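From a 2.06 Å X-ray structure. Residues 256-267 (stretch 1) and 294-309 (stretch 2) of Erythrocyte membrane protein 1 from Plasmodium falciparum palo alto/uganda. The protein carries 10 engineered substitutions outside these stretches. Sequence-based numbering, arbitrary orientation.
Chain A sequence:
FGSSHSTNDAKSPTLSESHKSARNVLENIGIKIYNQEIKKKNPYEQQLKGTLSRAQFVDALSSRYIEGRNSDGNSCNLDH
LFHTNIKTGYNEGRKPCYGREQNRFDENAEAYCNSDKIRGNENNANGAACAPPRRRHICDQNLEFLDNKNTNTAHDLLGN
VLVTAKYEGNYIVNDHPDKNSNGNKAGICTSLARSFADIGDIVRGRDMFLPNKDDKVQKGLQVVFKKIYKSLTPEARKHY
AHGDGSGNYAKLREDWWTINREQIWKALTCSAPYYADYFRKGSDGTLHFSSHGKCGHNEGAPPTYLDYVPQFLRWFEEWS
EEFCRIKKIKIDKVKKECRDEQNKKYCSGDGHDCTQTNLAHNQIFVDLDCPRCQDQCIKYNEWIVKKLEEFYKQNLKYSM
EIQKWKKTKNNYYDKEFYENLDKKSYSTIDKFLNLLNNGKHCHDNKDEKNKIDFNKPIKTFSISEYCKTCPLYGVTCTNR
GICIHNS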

# COMPACT_ATOMS: atom_id res chain seq x y z
N TRP A 256 4.84 -2.48 -23.35
CA TRP A 256 4.89 -3.89 -23.01
C TRP A 256 3.97 -4.15 -21.82
O TRP A 256 3.18 -5.08 -21.86
N TRP A 257 4.05 -3.30 -20.76
CA TRP A 257 3.22 -3.48 -19.58
C TRP A 257 1.74 -3.42 -19.95
O TRP A 257 0.98 -4.33 -19.65
N THR A 258 1.36 -2.32 -20.60
CA THR A 258 -0.01 -2.07 -21.04
C THR A 258 -0.57 -3.23 -21.84
O THR A 258 -1.72 -3.60 -21.61
N ILE A 259 0.24 -3.80 -22.74
CA ILE A 259 -0.16 -4.89 -23.61
C ILE A 259 -0.35 -6.20 -22.86
O ILE A 259 -1.32 -6.92 -23.12
N ASN A 260 0.53 -6.50 -21.89
CA ASN A 260 0.47 -7.76 -21.18
C ASN A 260 -0.16 -7.72 -19.81
O ASN A 260 -0.26 -8.77 -19.18
N ARG A 261 -0.58 -6.54 -19.33
CA ARG A 261 -1.13 -6.39 -17.97
C ARG A 261 -2.29 -7.31 -17.64
O ARG A 261 -2.40 -7.74 -16.50
N GLU A 262 -3.14 -7.63 -18.63
CA GLU A 262 -4.30 -8.48 -18.44
C GLU A 262 -3.92 -9.90 -18.03
O GLU A 262 -4.48 -10.39 -17.06
N GLN A 263 -2.98 -10.55 -18.74
CA GLN A 263 -2.47 -11.91 -18.43
C GLN A 263 -1.72 -11.88 -17.10
O GLN A 263 -1.88 -12.79 -16.27
N ILE A 264 -0.92 -10.82 -16.87
CA ILE A 264 -0.20 -10.64 -15.61
C ILE A 264 -1.21 -10.64 -14.42
O ILE A 264 -0.99 -11.35 -13.43
N TRP A 265 -2.33 -9.90 -14.56
CA TRP A 265 -3.38 -9.85 -13.51
C TRP A 265 -3.97 -11.25 -13.30
O TRP A 265 -4.29 -11.60 -12.16
N LYS A 266 -4.17 -12.01 -14.42
CA LYS A 266 -4.71 -13.38 -14.39
C LYS A 266 -3.76 -14.27 -13.59
O LYS A 266 -4.19 -14.90 -12.65
N ALA A 267 -2.44 -14.24 -13.88
CA ALA A 267 -1.47 -15.01 -13.10
C ALA A 267 -1.48 -14.60 -11.61
O ALA A 267 -1.54 -15.46 -10.72
N LYS A 294 -12.41 -14.57 -7.31
CA LYS A 294 -10.96 -14.64 -7.56
C LYS A 294 -10.38 -13.26 -8.03
O LYS A 294 -9.45 -13.21 -8.85
N CYS A 295 -10.99 -12.15 -7.55
CA CYS A 295 -10.59 -10.77 -7.87
C CYS A 295 -10.61 -10.47 -9.38
O CYS A 295 -9.78 -9.66 -9.84
N GLY A 296 -11.52 -11.11 -10.12
CA GLY A 296 -11.62 -10.92 -11.57
C GLY A 296 -10.68 -11.77 -12.40
O GLY A 296 -10.49 -11.49 -13.59
N HIS A 297 -10.12 -12.83 -11.80
CA HIS A 297 -9.21 -13.79 -12.44
C HIS A 297 -9.76 -14.31 -13.77
O HIS A 297 -9.00 -14.52 -14.73
N ASN A 298 -11.07 -14.54 -13.84
CA ASN A 298 -11.67 -15.14 -15.05
C ASN A 298 -12.30 -14.15 -16.00
O ASN A 298 -12.91 -14.59 -16.97
N GLU A 299 -12.14 -12.83 -15.77
CA GLU A 299 -12.85 -11.75 -16.48
C GLU A 299 -12.15 -10.89 -17.52
O GLU A 299 -12.78 -9.96 -18.05
N GLY A 300 -10.91 -11.17 -17.85
CA GLY A 300 -10.20 -10.36 -18.83
C GLY A 300 -9.64 -9.11 -18.18
O GLY A 300 -8.83 -9.22 -17.26
N ALA A 301 -10.09 -7.91 -18.65
CA ALA A 301 -9.62 -6.60 -18.19
C ALA A 301 -9.53 -6.46 -16.67
O ALA A 301 -10.53 -6.65 -15.99
N PRO A 302 -8.34 -6.14 -16.12
CA PRO A 302 -8.22 -6.02 -14.66
C PRO A 302 -9.25 -5.06 -14.05
O PRO A 302 -9.62 -4.07 -14.67
N PRO A 303 -9.74 -5.30 -12.83
CA PRO A 303 -10.72 -4.35 -12.26
C PRO A 303 -10.03 -3.12 -11.66
O PRO A 303 -10.70 -2.23 -11.17
N THR A 304 -8.68 -3.12 -11.67
CA THR A 304 -7.89 -2.05 -11.07
C THR A 304 -7.13 -1.25 -12.12
O THR A 304 -6.74 -1.77 -13.18
N TYR A 305 -6.84 -0.01 -11.74
CA TYR A 305 -6.04 0.95 -12.50
C TYR A 305 -4.96 1.56 -11.60
O TYR A 305 -4.42 2.61 -11.92
N LEU A 306 -4.60 0.87 -10.50
CA LEU A 306 -3.56 1.35 -9.58
C LEU A 306 -2.21 1.38 -10.27
O LEU A 306 -1.40 2.25 -9.97
N ASP A 307 -2.00 0.50 -11.28
CA ASP A 307 -0.76 0.51 -12.06
C ASP A 307 -0.60 1.80 -12.91
O ASP A 307 0.40 1.98 -13.60
N TYR A 308 -1.60 2.71 -12.85
CA TYR A 308 -1.53 4.01 -13.54
C TYR A 308 -1.55 5.15 -12.52
O TYR A 308 -1.75 6.31 -12.88
N VAL A 309 -1.33 4.81 -11.25
CA VAL A 309 -1.28 5.78 -10.15
C VAL A 309 0.18 5.96 -9.74
O VAL A 309 0.84 4.95 -9.47

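A single helical face, residues 257 to 266, packs against an irregular loop that runs alongside it, in a contact built from a buried arginine–aspartate salt bridge at one end and a tryptophan set among prolines and loop backbone at the other, burying 821 Å² in all. Trp 257, Arg 261 and Trp 265, spaced one helical turn apart, direct their CA-to-CB bonds toward the loop; Pro 302 and Asp 307 point back toward the helix.

Arg 261 (chi1 p, chi2 t, chi3 m) lays its guanidinium beside Asp 307 (chi1 p) so that both carboxylate oxygens are used: Arg 261 NE to Asp 307 OD2 is 2.7 Å and Arg 261 NH2 to Asp 307 OD1 is 2.9 Å. Arg 261 NH2 also donates to the carbonyl of Thr 304 (NH2 to O, 2.8 Å). These acceptors lie at the edge of the guanidinium, near its plane, which leaves its faces free for packing: Tyr 308 CE2 covers one and Pro 302 CG the opposite one. The remaining nitrogen, Arg 261 NH1, reaches water 1 at 2.8 Å from its O, and that water donates to Pro 302 O (2.7 Å from the water O).

Trp 257 (chi1 t) brings a second donor to the same carboxylate, Trp 257 NE1 to Asp 307 OD2 at 2.7 Å, so OD2 accepts from both the indole and the arginine. Beside it, Tyr 308 (chi1 m) has its CA-to-CB bond sideways to the helix, but the end of its ring comes nearer, and it donates from OH to Thr 258 OG1 (2.7 Å).

Trp 265 (chi1 t) loses the most surface to the other stretch. Pro 302 CB sits over the face of its five-membered ring, 4.1 Å from the centroid, while Thr 304 CG2 makes an off-centre CH-pi contact with the six-membered ring. Pro 303 CD approaches Trp 265 CE2 to 3.5 Å, and Trp 265 NE1 donates to Cys 295 O (3.0 Å) at the ring edge.

Beyond it, His 297 (chi1 t), in the type I turn from Gly 296 to Glu 299, makes a weak hydrogen bond from ND1 to Lys 266 O (2.8 Å). The extended Lys 266 side chain (t at all four chi angles) passes the imidazole, with CG 3.6 Å from His 297 CE1. At the exposed margin, Glu 262 (chi1 t) places CG 3.3 Å from Gly 300 O, and water 2 joins the backbones by donating to Glu 262 O and Gly 300 O, each 2.7 Å from the water O.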

# COMPACT_ATOMS: atom_id res chain seq x y z
CB TRP A 256 6.33 -4.35 -22.71
CG TRP A 256 6.44 -5.85 -22.64
CD1 TRP A 256 6.65 -6.71 -23.67
CD2 TRP A 256 6.20 -6.67 -21.48
NE1 TRP A 256 6.63 -8.01 -23.23
CE2 TRP A 256 6.35 -8.02 -21.89
CE3 TRP A 256 5.89 -6.40 -20.13
CZ2 TRP A 256 6.20 -9.09 -21.00
CZ3 TRP A 256 5.77 -7.46 -19.25
CH2 TRP A 256 5.91 -8.79 -19.68
CB TRP A 257 3.54 -2.45 -18.48
CG TRP A 257 2.63 -2.61 -17.28
CD1 TRP A 257 1.51 -1.87 -17.01
CD2 TRP A 257 2.60 -3.72 -16.38
NE1 TRP A 257 0.87 -2.38 -15.90
CE2 TRP A 257 1.48 -3.55 -15.54
CE3 TRP A 257 3.44 -4.84 -16.18
CZ2 TRP A 257 1.21 -4.41 -14.47
CZ3 TRP A 257 3.18 -5.69 -15.12
CH2 TRP A 257 2.07 -5.48 -14.28
CB THR A 258 -0.05 -0.74 -21.78
OG1 THR A 258 0.39 0.27 -20.86
CG2 THR A 258 -1.45 -0.40 -22.28
CB ILE A 259 0.78 -5.00 -24.85
CG1 ILE A 259 0.48 -3.85 -25.85
CG2 ILE A 259 0.65 -6.36 -25.55
CD1 ILE A 259 1.73 -3.38 -26.67
CB ASN A 260 1.87 -8.38 -21.11
CG ASN A 260 2.43 -8.72 -22.47
OD1 ASN A 260 2.09 -9.74 -23.06
ND2 ASN A 260 3.19 -7.82 -23.04
CB ARG A 261 -1.45 -4.91 -17.63
CG ARG A 261 -2.64 -4.33 -18.40
CD ARG A 261 -2.79 -2.84 -18.17
NE ARG A 261 -3.26 -2.51 -16.82
CZ ARG A 261 -4.53 -2.42 -16.45
NH1 ARG A 261 -5.50 -2.66 -17.33
NH2 ARG A 261 -4.85 -2.08 -15.22
CB GLU A 262 -5.18 -8.48 -19.69
CG GLU A 262 -6.43 -9.30 -19.50
CD GLU A 262 -7.26 -9.44 -20.76
OE1 GLU A 262 -7.53 -10.59 -21.17
OE2 GLU A 262 -7.65 -8.39 -21.32
CB GLN A 263 -1.47 -12.39 -19.49
CG GLN A 263 -1.90 -12.27 -20.93
CD GLN A 263 -0.82 -12.77 -21.84
OE1 GLN A 263 -0.51 -13.97 -21.87
NE2 GLN A 263 -0.20 -11.86 -22.59
CB ILE A 264 0.76 -9.41 -15.65
CG1 ILE A 264 1.95 -9.70 -16.62
CG2 ILE A 264 1.29 -9.06 -14.21
CD1 ILE A 264 2.56 -8.45 -17.44
CB TRP A 265 -4.51 -8.88 -13.88
CG TRP A 265 -5.60 -8.81 -12.83
CD1 TRP A 265 -6.83 -9.39 -12.89
CD2 TRP A 265 -5.51 -8.21 -11.53
NE1 TRP A 265 -7.49 -9.23 -11.69
CE2 TRP A 265 -6.73 -8.45 -10.87
CE3 TRP A 265 -4.51 -7.46 -10.87
CZ2 TRP A 265 -6.97 -8.00 -9.57
CZ3 TRP A 265 -4.75 -7.01 -9.58
CH2 TRP A 265 -5.98 -7.24 -8.96
CB LYS A 266 -4.93 -13.91 -15.83
CG LYS A 266 -5.75 -15.18 -15.88
CD LYS A 266 -6.13 -15.60 -17.30
CE LYS A 266 -6.87 -16.92 -17.27
NZ LYS A 266 -7.13 -17.45 -18.64
CB ALA A 267 -0.08 -14.85 -13.70
CB LYS A 294 -10.64 -15.78 -8.56
CG LYS A 294 -11.06 -17.19 -8.11
CD LYS A 294 -10.54 -18.26 -9.07
CE LYS A 294 -9.03 -18.43 -9.10
NZ LYS A 294 -8.47 -18.68 -7.74
CB CYS A 295 -9.23 -10.42 -7.25
SG CYS A 295 -9.06 -10.87 -5.51
CB HIS A 297 -8.94 -14.98 -11.49
CG HIS A 297 -8.11 -16.08 -12.07
ND1 HIS A 297 -6.76 -15.92 -12.30
CD2 HIS A 297 -8.48 -17.31 -12.49
CE1 HIS A 297 -6.35 -17.07 -12.84
NE2 HIS A 297 -7.35 -17.93 -12.96
CB ASN A 298 -12.74 -16.20 -14.63
CG ASN A 298 -12.29 -17.23 -13.61
OD1 ASN A 298 -12.72 -17.20 -12.44
ND2 ASN A 298 -11.45 -18.15 -14.04
CB GLU A 299 -13.57 -10.86 -15.46
CG GLU A 299 -14.75 -11.53 -14.78
CD GLU A 299 -15.05 -10.97 -13.40
OE1 GLU A 299 -15.54 -9.82 -13.31
OE2 GLU A 299 -14.75 -11.68 -12.41
CB ALA A 301 -10.48 -5.47 -18.76
CB PRO A 302 -6.78 -5.54 -14.46
CG PRO A 302 -6.06 -6.04 -15.65
CD PRO A 302 -7.03 -5.98 -16.79
CB PRO A 303 -11.44 -5.18 -11.19
CG PRO A 303 -10.43 -6.20 -10.77
CD PRO A 303 -9.41 -6.37 -11.86
CB THR A 304 -6.94 -2.60 -9.93
OG1 THR A 304 -6.22 -1.50 -9.36
CG2 THR A 304 -5.89 -3.60 -10.44
CB TYR A 305 -6.94 2.01 -13.14
CG TYR A 305 -7.99 1.38 -14.04
CD1 TYR A 305 -7.71 1.07 -15.37
CD2 TYR A 305 -9.25 1.04 -13.54
CE1 TYR A 305 -8.68 0.50 -16.20
CE2 TYR A 305 -10.22 0.46 -14.36
CZ TYR A 305 -9.95 0.24 -15.70
OH TYR A 305 -10.93 -0.32 -16.48
CB LEU A 306 -3.49 0.54 -8.29
CG LEU A 306 -4.59 0.77 -7.23
CD1 LEU A 306 -4.31 -0.07 -5.99
CD2 LEU A 306 -4.69 2.23 -6.81
CB ASP A 307 -0.62 -0.79 -12.88
CG ASP A 307 -1.79 -1.15 -13.79
OD1 ASP A 307 -2.96 -0.89 -13.40
OD2 ASP A 307 -1.55 -1.78 -14.85
CB TYR A 308 -2.61 4.14 -14.64
CG TYR A 308 -2.31 3.16 -15.76
CD1 TYR A 308 -1.39 3.48 -16.75
CD2 TYR A 308 -2.79 1.86 -15.70
CE1 TYR A 308 -1.00 2.54 -17.70
CE2 TYR A 308 -2.37 0.89 -16.61
CZ TYR A 308 -1.49 1.24 -17.62
OH TYR A 308 -1.12 0.33 -18.58
CB VAL A 309 -2.17 5.38 -8.92
CG1 VAL A 309 -2.02 6.37 -7.76
CG2 VAL A 309 -3.64 5.23 -9.32
O HOH W 1 -8.23 -2.75 -16.64
O HOH W 2 -6.96 -10.76 -16.04